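Local structure of glucuronoarabinoxylan endo-1,4-beta-xylanase (Clostridium papyrosolvens, 4FMV) at residues A[109-112]-A[113-116]; A[218-221]-A[222-225]; A[264-268]-A[269-273]; A[375-378]-A[379-382]. The protein acts as a family 30 endoxylanase that cleaves internal beta-1,4 linkages of xylan, its catalytic barrel and beta domain forming this piece of a longer protein. All coordinates share one frame; numbering follows the deposited sequence.

Interaction 1. Residues A[109-112]-A[113-116]; sequences LRYD and KYTE
The start of helix 114-130 is built here: a short 3-10 turn at Tyr111 and Asp112 hands the chain from strand 103-109 to the helix, and Arg110 and Tyr111 meet Lys113 and Tyr114 across it. The amide of Lys113 donates to Arg110 O over 3.0 Å, and that of Tyr114 reaches Tyr111 O in a longer, weak bond. Both link residues three apart, the spacing of a 3-10 turn. Beside Tyr114 lies Leu109, whose CD2 comes 3.6 Å from Tyr114 CD1; a branched apolar residue suits this buried spot, where Met94 and Trp153 also touch it. The helix that begins here comes between barrel strands 82-86 and 137-139 in the sequence of the (beta/alpha)8 fold, so this turn leads into one of the barrel's outer helices. Tyr111 and Tyr114 point the same way, their rings inclined at 64° and 5.6 Å apart at the centroids. The hydroxyl of Tyr111 is held by Glu157, whereas Tyr114 OH shares a water with Leu109 O. On the more polar side, Arg110 takes Asp112 side-on, NE to OD1 at 2.8 Å and NH2 to OD2 at 2.6 Å. Asp112 chi1 of 63° brings the carboxylate back to this arginine. With the guanidinium thus steadied, Lys113 CE lies over its face, 3.8 Å from Arg110 CZ, while the lysine chain carries NZ on to Glu116 OE2 at 3.2 Å. Each cation thus has its own carboxylate, which probably eases the nearness of the two like charges; Glu116 OE1 also pairs with Lys59.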
loop_
_atom_site.group_PDB
_atom_site.type_symbol
_atom_site.label_atom_id
_atom_site.label_comp_id
_atom_site.label_asym_id
_atom_site.label_seq_id
_atom_site.Cartn_x
_atom_site.Cartn_y
_atom_site.Cartn_z
ATOM N N LEU A 109 5.024 19.632 15.778
ATOM C CA LEU A 109 6.471 19.847 15.661
ATOM C C LEU A 109 6.770 21.326 15.792
ATOM O O LEU A 109 6.187 22.142 15.058
ATOM C CB LEU A 109 6.948 19.399 14.277
ATOM C CG LEU A 109 8.427 19.503 13.941
ATOM C CD1 LEU A 109 9.252 18.663 14.956
ATOM C CD2 LEU A 109 8.661 19.024 12.513
ATOM N N ARG A 110 7.672 21.678 16.713
ATOM C CA ARG A 110 8.126 23.055 16.828
ATOM C C ARG A 110 8.639 23.567 15.475
ATOM O O ARG A 110 9.366 22.860 14.776
ATOM C CB ARG A 110 9.227 23.152 17.880
ATOM C CG ARG A 110 8.707 23.097 19.305
ATOM C CD ARG A 110 9.838 22.915 20.285
ATOM N NE ARG A 110 10.875 23.909 20.066
ATOM C CZ ARG A 110 11.816 24.206 20.956
ATOM N NH1 ARG A 110 11.851 23.570 22.126
ATOM N NH2 ARG A 110 12.726 25.130 20.675
ATOM N N TYR A 111 8.262 24.779 15.094
ATOM C CA TYR A 111 8.772 25.355 13.836
ATOM C C TYR A 111 10.306 25.471 13.846
ATOM O O TYR A 111 10.974 25.272 12.820
ATOM C CB TYR A 111 8.136 26.728 13.527
ATOM C CG TYR A 111 6.652 26.694 13.161
ATOM C CD1 TYR A 111 5.878 25.540 13.335
ATOM C CD2 TYR A 111 6.021 27.828 12.628
ATOM C CE1 TYR A 111 4.495 25.527 12.984
ATOM C CE2 TYR A 111 4.644 27.828 12.284
ATOM C CZ TYR A 111 3.896 26.672 12.458
ATOM O OH TYR A 111 2.555 26.670 12.123
ATOM N N ASP A 112 10.875 25.758 15.010
ATOM C CA ASP A 112 12.331 25.869 15.101
ATOM C C ASP A 112 13.037 24.513 15.056
ATOM O O ASP A 112 14.268 24.459 15.093
ATOM C CB ASP A 112 12.774 26.714 16.311
ATOM C CG ASP A 112 12.372 26.114 17.652
ATOM O OD1 ASP A 112 11.819 24.979 17.691
ATOM O OD2 ASP A 112 12.637 26.778 18.681
ATOM N N LYS A 113 12.248 23.431 15.064
ATOM C CA LYS A 113 12.741 22.052 14.949
ATOM C C LYS A 113 12.633 21.412 13.567
ATOM O O LYS A 113 12.893 20.220 13.421
ATOM C CB LYS A 113 12.107 21.120 16.005
ATOM C CG LYS A 113 12.414 21.490 17.458
ATOM C CD LYS A 113 13.902 21.408 17.798
ATOM C CE LYS A 113 14.186 21.856 19.239
ATOM N NZ LYS A 113 15.571 21.455 19.661
ATOM N N TYR A 114 12.168 22.149 12.566
ATOM C CA TYR A 114 11.946 21.502 11.276
ATOM C C TYR A 114 13.277 20.978 10.717
ATOM O O TYR A 114 13.325 19.909 10.085
ATOM C CB TYR A 114 11.289 22.453 10.257
ATOM C CG TYR A 114 9.779 22.584 10.344
ATOM C CD1 TYR A 114 9.104 22.440 11.552
ATOM C CD2 TYR A 114 9.029 22.889 9.198
ATOM C CE1 TYR A 114 7.713 22.589 11.620
ATOM C CE2 TYR A 114 7.657 23.026 9.250
ATOM C CZ TYR A 114 6.999 22.885 10.457
ATOM O OH TYR A 114 5.630 23.038 10.487
ATOM N N THR A 115 14.344 21.744 10.930
ATOM C CA THR A 115 15.688 21.355 10.459
ATOM C C THR A 115 16.166 20.097 11.196
ATOM O O THR A 115 16.586 19.123 10.573
ATOM C CB THR A 115 16.690 22.509 10.650
ATOM O OG1 THR A 115 16.310 23.591 9.790
ATOM C CG2 THR A 115 18.107 22.072 10.311
ATOM N N GLU A 116 16.060 20.113 12.522
ATOM C CA GLU A 116 16.425 18.952 13.319
ATOM C C GLU A 116 15.606 17.725 12.901
ATOM O O GLU A 116 16.125 16.597 12.831
ATOM C CB GLU A 116 16.271 19.240 14.822
ATOM C CG GLU A 116 17.076 18.244 15.694
ATOM C CD GLU A 116 16.924 18.486 17.191
ATOM O OE1 GLU A 116 16.508 17.553 17.908
ATOM O OE2 GLU A 116 17.234 19.600 17.654
HETATM O O HOH W 1 4.454 22.286 12.912
HETATM O O HOH W 2 13.970 24.860 11.647
HETATM O O HOH W 3 15.992 22.715 13.877
#

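Interaction 2. Residues A[218-221]-A[222-225]; sequences LYQQ and KSAG
Gln220 O meets two groups of Ser223 where helix 217-221 ends, in the segment that leads into barrel strand 227-232 of the (beta/alpha)8 fold. The Ser223 hydroxyl donates to Gln220 O at 2.8 Å, and the Ser223 amide adds a weak bond of 3.4 Å to the same oxygen. A serine suits this place because its short side chain can fold back onto the carbonyl three residues earlier. It does so with chi1 near +60° (64°), which sets OG over its own backbone. The same residue also uses its carbon: CB sits over one face of the Tyr219 ring, 3.8 Å from the centroid and displaced toward the rim, in a CH-pi contact. One residue before the serine, the Lys222 amide closes the last alpha-helical bond onto Leu218 O at 3.0 Å, before the lysine itself leaves helical geometry. The aliphatic part of Lys222 then passes obliquely by Leu218, Lys222 CG standing 4.0 Å from Leu218 CD1, and runs beside Gln221 in the same direction. Farther out, helix 183-190 supports the group, since Leu190 touches Leu218, Tyr219 and Lys222; Tyr219 in addition packs on Lys226, which helps place its buried ring against the serine. Beyond the helix end a water extends the connection, giving a hydrogen to Gln221 O at 2.9 Å and accepting one from Ala224 N at 3.0 Å.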
loop_
_atom_site.group_PDB
_atom_site.type_symbol
_atom_site.label_atom_id
_atom_site.label_comp_id
_atom_site.label_asym_id
_atom_site.label_seq_id
_atom_site.Cartn_x
_atom_site.Cartn_y
_atom_site.Cartn_z
ATOM N N LEU A 218 -6.054 16.228 -9.764
ATOM C CA LEU A 218 -4.900 17.129 -9.675
ATOM C C LEU A 218 -3.582 16.342 -9.620
ATOM O O LEU A 218 -2.600 16.688 -10.284
ATOM C CB LEU A 218 -5.007 18.044 -8.458
ATOM C CG LEU A 218 -3.860 19.040 -8.341
ATOM C CD1 LEU A 218 -3.755 19.887 -9.609
ATOM C CD2 LEU A 218 -4.038 19.932 -7.117
ATOM N N TYR A 219 -3.559 15.266 -8.848
ATOM C CA TYR A 219 -2.362 14.430 -8.825
ATOM C C TYR A 219 -2.058 13.890 -10.214
ATOM O O TYR A 219 -0.911 13.937 -10.658
ATOM C CB TYR A 219 -2.480 13.254 -7.848
ATOM C CG TYR A 219 -1.382 12.237 -8.100
ATOM C CD1 TYR A 219 -0.099 12.434 -7.588
ATOM C CD2 TYR A 219 -1.617 11.103 -8.874
ATOM C CE1 TYR A 219 0.914 11.522 -7.829
ATOM C CE2 TYR A 219 -0.605 10.173 -9.122
ATOM C CZ TYR A 219 0.651 10.401 -8.602
ATOM O OH TYR A 219 1.658 9.513 -8.848
ATOM N N GLN A 220 -3.072 13.360 -10.902
ATOM C CA GLN A 220 -2.845 12.826 -12.249
ATOM C C GLN A 220 -2.217 13.865 -13.164
ATOM O O GLN A 220 -1.307 13.562 -13.927
ATOM C CB GLN A 220 -4.142 12.284 -12.879
ATOM C CG GLN A 220 -4.666 11.036 -12.172
ATOM C CD GLN A 220 -3.636 9.906 -12.131
ATOM O OE1 GLN A 220 -2.824 9.740 -13.058
ATOM N NE2 GLN A 220 -3.676 9.117 -11.069
ATOM N N GLN A 221 -2.687 15.099 -13.093
ATOM C CA GLN A 221 -2.130 16.109 -13.979
ATOM C C GLN A 221 -0.697 16.474 -13.556
ATOM O O GLN A 221 0.111 16.892 -14.375
ATOM C CB GLN A 221 -3.062 17.319 -14.072
ATOM C CG GLN A 221 -2.735 18.467 -13.154
ATOM C CD GLN A 221 -3.454 19.750 -13.576
ATOM O OE1 GLN A 221 -4.254 19.740 -14.520
ATOM N NE2 GLN A 221 -3.173 20.856 -12.883
ATOM N N LYS A 222 -0.407 16.299 -12.267
ATOM C CA LYS A 222 0.904 16.557 -11.652
ATOM C C LYS A 222 1.801 15.315 -11.481
ATOM O O LYS A 222 2.791 15.369 -10.757
ATOM C CB LYS A 222 0.778 17.310 -10.306
ATOM C CG LYS A 222 -0.056 18.610 -10.320
ATOM C CD LYS A 222 0.601 19.755 -11.064
ATOM C CE LYS A 222 -0.108 21.075 -10.740
ATOM N NZ LYS A 222 0.439 22.274 -11.478
ATOM N N SER A 223 1.393 14.179 -12.034
ATOM C CA SER A 223 1.983 12.889 -11.673
ATOM C C SER A 223 3.298 12.490 -12.356
ATOM O O SER A 223 3.804 11.395 -12.105
ATOM C CB SER A 223 0.975 11.771 -11.929
ATOM O OG SER A 223 0.674 11.684 -13.319
ATOM N N ALA A 224 3.839 13.325 -13.234
ATOM C CA ALA A 224 5.074 12.938 -13.921
ATOM C C ALA A 224 6.226 12.729 -12.922
ATOM O O ALA A 224 6.615 13.655 -12.196
ATOM C CB ALA A 224 5.456 13.994 -14.951
ATOM N N GLY A 225 6.815 11.538 -12.941
ATOM C CA GLY A 225 7.900 11.214 -12.029
ATOM C C GLY A 225 7.469 10.857 -10.612
ATOM O O GLY A 225 8.311 10.644 -9.733
HETATM O O HOH W 4 2.641 15.559 -14.855
#

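Interaction 3. Residues A[264-268]-A[269-273]; sequences YWWIT and WPNGL
The hydroxyl of Tyr264 donates to Asn271 O at 2.7 Å, and the tyrosine OH is also hydrogen-bonded to the Phe235 amide. With two bonds on its OH the ring is fixed in place, and Leu273 covers it: CD2 stands over the centre of one face, 3.6 Å from the centroid, a CH-pi contact that suits a buried leucine. One carbonyl takes two partners: Ile267 O accepts weak bonds from the amides of Trp269 and Leu273. Strand 261-266 closes the (beta/alpha)8 barrel by pairing with strands 11-22 and 227-232, and the chain folds back just past its C-terminal end, the end at which enzymes of this fold carry their active site. The return is a type I beta turn from Trp269 to Gly272, sealed by Gly272 N on Trp269 O. Glycine suits its last position, because Gly272 CA is 3.1 Å from Trp266 O and a side chain there would run into that oxygen and Ile267 O. Beside the turn two indoles stack face to face: the six-membered ring of Trp266 lies over the five-membered ring of Trp269, planes 8° apart and centroids 3.5 Å. Trp269 CB sits over the pyrrole part of Trp266, while NE1 of Trp265 approaches the opposite face. Trp266 is held at its rim as well. Its NE1 donates to Asn271 OD1 at 2.9 Å, nearly straight at 164° and close to the indole plane, although the amide oxygen is met from above its carbonyl plane. Asn271 CG, tucked between its own N and carbonyl carbon (chi1 59°), brings the amide to that rim.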
loop_
_atom_site.group_PDB
_atom_site.type_symbol
_atom_site.label_atom_id
_atom_site.label_comp_id
_atom_site.label_asym_id
_atom_site.label_seq_id
_atom_site.Cartn_x
_atom_site.Cartn_y
_atom_site.Cartn_z
ATOM N N TYR A 264 -1.457 -2.766 3.398
ATOM C CA TYR A 264 -2.258 -3.047 4.578
ATOM C C TYR A 264 -1.599 -2.451 5.837
ATOM O O TYR A 264 -0.419 -2.122 5.856
ATOM C CB TYR A 264 -2.465 -4.582 4.729
ATOM C CG TYR A 264 -3.605 -5.001 5.646
ATOM C CD1 TYR A 264 -4.896 -5.169 5.153
ATOM C CD2 TYR A 264 -3.386 -5.246 7.009
ATOM C CE1 TYR A 264 -5.940 -5.556 5.985
ATOM C CE2 TYR A 264 -4.437 -5.622 7.860
ATOM C CZ TYR A 264 -5.706 -5.779 7.334
ATOM O OH TYR A 264 -6.755 -6.128 8.153
ATOM N N TRP A 265 -2.387 -2.334 6.887
ATOM C CA TRP A 265 -1.919 -1.945 8.208
ATOM C C TRP A 265 -1.135 -3.126 8.850
ATOM O O TRP A 265 -0.551 -3.952 8.133
ATOM C CB TRP A 265 -3.100 -1.431 9.047
ATOM C CG TRP A 265 -2.804 -0.961 10.442
ATOM C CD1 TRP A 265 -3.618 -1.110 11.532
ATOM C CD2 TRP A 265 -1.635 -0.259 10.913
ATOM N NE1 TRP A 265 -3.027 -0.558 12.646
ATOM C CE2 TRP A 265 -1.811 -0.032 12.295
ATOM C CE3 TRP A 265 -0.460 0.189 10.306
ATOM C CZ2 TRP A 265 -0.855 0.621 13.076
ATOM C CZ3 TRP A 265 0.491 0.843 11.087
ATOM C CH2 TRP A 265 0.286 1.050 12.456
ATOM N N TRP A 266 -0.932 -3.076 10.161
ATOM C CA TRP A 266 0.029 -3.934 10.839
ATOM C C TRP A 266 -0.214 -5.448 10.808
ATOM O O TRP A 266 -1.344 -5.932 10.620
ATOM C CB TRP A 266 0.250 -3.437 12.284
ATOM C CG TRP A 266 -0.982 -3.384 13.149
ATOM C CD1 TRP A 266 -2.228 -3.908 12.876
ATOM C CD2 TRP A 266 -1.089 -2.749 14.433
ATOM N NE1 TRP A 266 -3.093 -3.645 13.920
ATOM C CE2 TRP A 266 -2.420 -2.932 14.884
ATOM C CE3 TRP A 266 -0.190 -2.046 15.241
ATOM C CZ2 TRP A 266 -2.863 -2.445 16.110
ATOM C CZ3 TRP A 266 -0.632 -1.553 16.462
ATOM C CH2 TRP A 266 -1.958 -1.761 16.887
ATOM N N ILE A 267 0.875 -6.202 10.987
ATOM C CA ILE A 267 0.843 -7.629 10.718
ATOM C C ILE A 267 0.371 -8.497 11.880
ATOM O O ILE A 267 -0.669 -9.153 11.751
ATOM C CB ILE A 267 2.180 -8.179 10.167
ATOM C CG1 ILE A 267 2.465 -7.596 8.774
ATOM C CG2 ILE A 267 2.113 -9.691 10.092
ATOM C CD1 ILE A 267 3.964 -7.597 8.400
ATOM N N THR A 268 1.066 -8.541 13.014
ATOM C CA THR A 268 0.590 -9.584 13.914
ATOM C C THR A 268 -0.285 -8.959 14.986
ATOM O O THR A 268 0.093 -8.861 16.150
ATOM C CB THR A 268 1.849 -10.171 14.605
ATOM O OG1 THR A 268 2.695 -9.090 15.040
ATOM C CG2 THR A 268 2.667 -11.010 13.600
ATOM N N TRP A 269 -1.551 -8.852 14.616
ATOM C CA TRP A 269 -2.609 -8.227 15.408
ATOM C C TRP A 269 -3.918 -8.850 14.946
ATOM O O TRP A 269 -3.992 -9.272 13.800
ATOM C CB TRP A 269 -2.599 -6.720 15.179
ATOM C CG TRP A 269 -1.400 -6.052 15.789
ATOM C CD1 TRP A 269 -0.191 -5.804 15.195
ATOM C CD2 TRP A 269 -1.302 -5.542 17.122
ATOM N NE1 TRP A 269 0.657 -5.179 16.084
ATOM C CE2 TRP A 269 -0.006 -4.993 17.268
ATOM C CE3 TRP A 269 -2.186 -5.492 18.207
ATOM C CZ2 TRP A 269 0.424 -4.410 18.455
ATOM C CZ3 TRP A 269 -1.752 -4.913 19.389
ATOM C CH2 TRP A 269 -0.461 -4.379 19.501
ATOM N N PRO A 270 -4.958 -8.859 15.791
ATOM C CA PRO A 270 -6.273 -9.388 15.396
ATOM C C PRO A 270 -6.917 -8.681 14.192
ATOM O O PRO A 270 -7.571 -9.348 13.384
ATOM C CB PRO A 270 -7.125 -9.148 16.642
ATOM C CG PRO A 270 -6.129 -9.207 17.786
ATOM C CD PRO A 270 -4.885 -8.566 17.238
ATOM N N ASN A 271 -6.753 -7.363 14.074
ATOM C CA ASN A 271 -7.250 -6.655 12.886
ATOM C C ASN A 271 -6.160 -6.634 11.821
ATOM O O ASN A 271 -6.288 -5.965 10.789
ATOM C CB ASN A 271 -7.747 -5.242 13.210
ATOM C CG ASN A 271 -6.677 -4.366 13.818
ATOM O OD1 ASN A 271 -5.707 -4.860 14.388
ATOM N ND2 ASN A 271 -6.850 -3.048 13.707
ATOM N N GLY A 272 -5.068 -7.340 12.118
ATOM C CA GLY A 272 -3.945 -7.473 11.204
ATOM C C GLY A 272 -4.067 -8.694 10.308
ATOM O O GLY A 272 -5.174 -9.081 9.924
ATOM N N LEU A 273 -2.932 -9.196 9.833
ATOM C CA LEU A 273 -2.906 -10.383 8.976
ATOM C C LEU A 273 -2.456 -11.728 9.570
ATOM O O LEU A 273 -2.546 -12.760 8.895
ATOM C CB LEU A 273 -2.040 -10.062 7.755
ATOM C CG LEU A 273 -2.421 -8.755 7.054
ATOM C CD1 LEU A 273 -1.403 -8.418 5.966
ATOM C CD2 LEU A 273 -3.815 -8.876 6.501
#

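Interaction 4. Residues A[375-378]-A[379-382]; sequences QLPA and QSIT
The one direct hydrogen bond between the two segments runs from Ser380 OG to Pro377 O, at 2.7 Å; the hydroxyl comes from above the carbonyl plane. It can reach because the serine's chi1 of 75° folds OG back over the turn. Asn328 ND2 adds a weak bond to this same Pro377 O and a normal one to Leu376 O, so one amide steadies both carbonyls. A water makes a second polar link: it donates to Gln375 O at 3.0 Å and lies 2.9 Å from Thr382 OG1, hydrogen-bonded to both. Van der Waals contact is lighter: Pro377 CD rests 3.5 Å from Ser380 OG, and the rigid proline ring suits a place where the chain leaves strand 371-376. Gln379 takes a left-handed backbone conformation (phi 44°), and its side chain touches Thr240 and Met244 of barrel helix 240-255. Gln379 and Ser380 together face Asn328, and the corner between strands 371-376 and 380-387 of the beta domain thus opens its second strand with a G1 beta bulge.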
loop_
_atom_site.group_PDB
_atom_site.type_symbol
_atom_site.label_atom_id
_atom_site.label_comp_id
_atom_site.label_asym_id
_atom_site.label_seq_id
_atom_site.Cartn_x
_atom_site.Cartn_y
_atom_site.Cartn_z
ATOM N N GLN A 375 -16.062 -20.131 -13.947
ATOM C CA GLN A 375 -17.028 -19.966 -12.867
ATOM C C GLN A 375 -16.400 -19.117 -11.770
ATOM O O GLN A 375 -15.324 -19.431 -11.293
ATOM C CB GLN A 375 -17.382 -21.327 -12.270
ATOM C CG GLN A 375 -18.164 -22.221 -13.216
ATOM C CD GLN A 375 -19.537 -21.657 -13.510
ATOM O OE1 GLN A 375 -19.830 -21.277 -14.647
ATOM N NE2 GLN A 375 -20.386 -21.579 -12.474
ATOM N N LEU A 376 -17.070 -18.045 -11.369
ATOM C CA LEU A 376 -16.634 -17.271 -10.206
ATOM C C LEU A 376 -17.543 -17.624 -9.024
ATOM O O LEU A 376 -18.740 -17.316 -9.049
ATOM C CB LEU A 376 -16.721 -15.770 -10.492
ATOM C CG LEU A 376 -16.058 -15.252 -11.766
ATOM C CD1 LEU A 376 -16.312 -13.747 -11.912
ATOM C CD2 LEU A 376 -14.555 -15.584 -11.764
ATOM N N PRO A 377 -16.989 -18.290 -7.995
ATOM C CA PRO A 377 -17.822 -18.684 -6.855
ATOM C C PRO A 377 -18.480 -17.481 -6.163
ATOM O O PRO A 377 -17.983 -16.348 -6.273
ATOM C CB PRO A 377 -16.823 -19.366 -5.918
ATOM C CG PRO A 377 -15.743 -19.901 -6.851
ATOM C CD PRO A 377 -15.609 -18.809 -7.884
ATOM N N ALA A 378 -19.592 -17.728 -5.473
ATOM C CA ALA A 378 -20.248 -16.701 -4.668
ATOM C C ALA A 378 -19.245 -16.083 -3.716
ATOM O O ALA A 378 -18.423 -16.787 -3.154
ATOM C CB ALA A 378 -21.422 -17.301 -3.871
ATOM N N GLN A 379 -19.309 -14.766 -3.550
ATOM C CA GLN A 379 -18.496 -14.061 -2.567
ATOM C C GLN A 379 -17.027 -14.543 -2.545
ATOM O O GLN A 379 -16.523 -15.035 -1.539
ATOM C CB GLN A 379 -19.163 -14.170 -1.186
ATOM C CG GLN A 379 -20.532 -13.484 -1.133
ATOM C CD GLN A 379 -21.270 -13.727 0.180
ATOM O OE1 GLN A 379 -21.556 -14.868 0.548
ATOM N NE2 GLN A 379 -21.558 -12.650 0.903
ATOM N N SER A 380 -16.339 -14.338 -3.662
ATOM C CA SER A 380 -15.020 -14.896 -3.869
ATOM C C SER A 380 -14.194 -13.903 -4.655
ATOM O O SER A 380 -14.734 -13.051 -5.390
ATOM C CB SER A 380 -15.131 -16.178 -4.696
ATOM O OG SER A 380 -15.379 -15.854 -6.060
ATOM N N ILE A 381 -12.886 -14.007 -4.481
ATOM C CA ILE A 381 -11.931 -13.328 -5.339
ATOM C C ILE A 381 -11.079 -14.405 -5.995
ATOM O O ILE A 381 -10.615 -15.355 -5.334
ATOM C CB ILE A 381 -11.045 -12.307 -4.559
ATOM C CG1 ILE A 381 -9.933 -11.742 -5.465
ATOM C CG2 ILE A 381 -10.486 -12.924 -3.283
ATOM C CD1 ILE A 381 -9.191 -10.510 -4.862
ATOM N N THR A 382 -10.917 -14.281 -7.304
ATOM C CA THR A 382 -10.152 -15.243 -8.076
ATOM C C THR A 382 -9.096 -14.503 -8.877
ATOM O O THR A 382 -9.377 -13.460 -9.499
ATOM C CB THR A 382 -11.031 -16.011 -9.072
ATOM O OG1 THR A 382 -11.998 -16.806 -8.379
ATOM C CG2 THR A 382 -10.172 -16.914 -9.957
HETATM O O HOH W 5 -12.760 -19.255 -9.685
#

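Going from the N terminus, the four contacts follow in series; none nests in or crosses another, and each closes only a local bend. Interaction 1 turns strand 103-109 into helix 114-130, and interaction 2 ends helix 217-221 ahead of strand 227-232; their nearest atoms are about 20 Å apart. Interaction 3 folds the chain back after strand 261-266, across the chain's centre from interaction 2, on its way to helix 282-291. Interaction 4 joins strands 371-376 and 380-387 in the beta domain, with its centre about 24 Å from that of interaction 3 and about 52 Å from that of interaction 1. Interaction 4 also borders the barrel, so it joins the two domains.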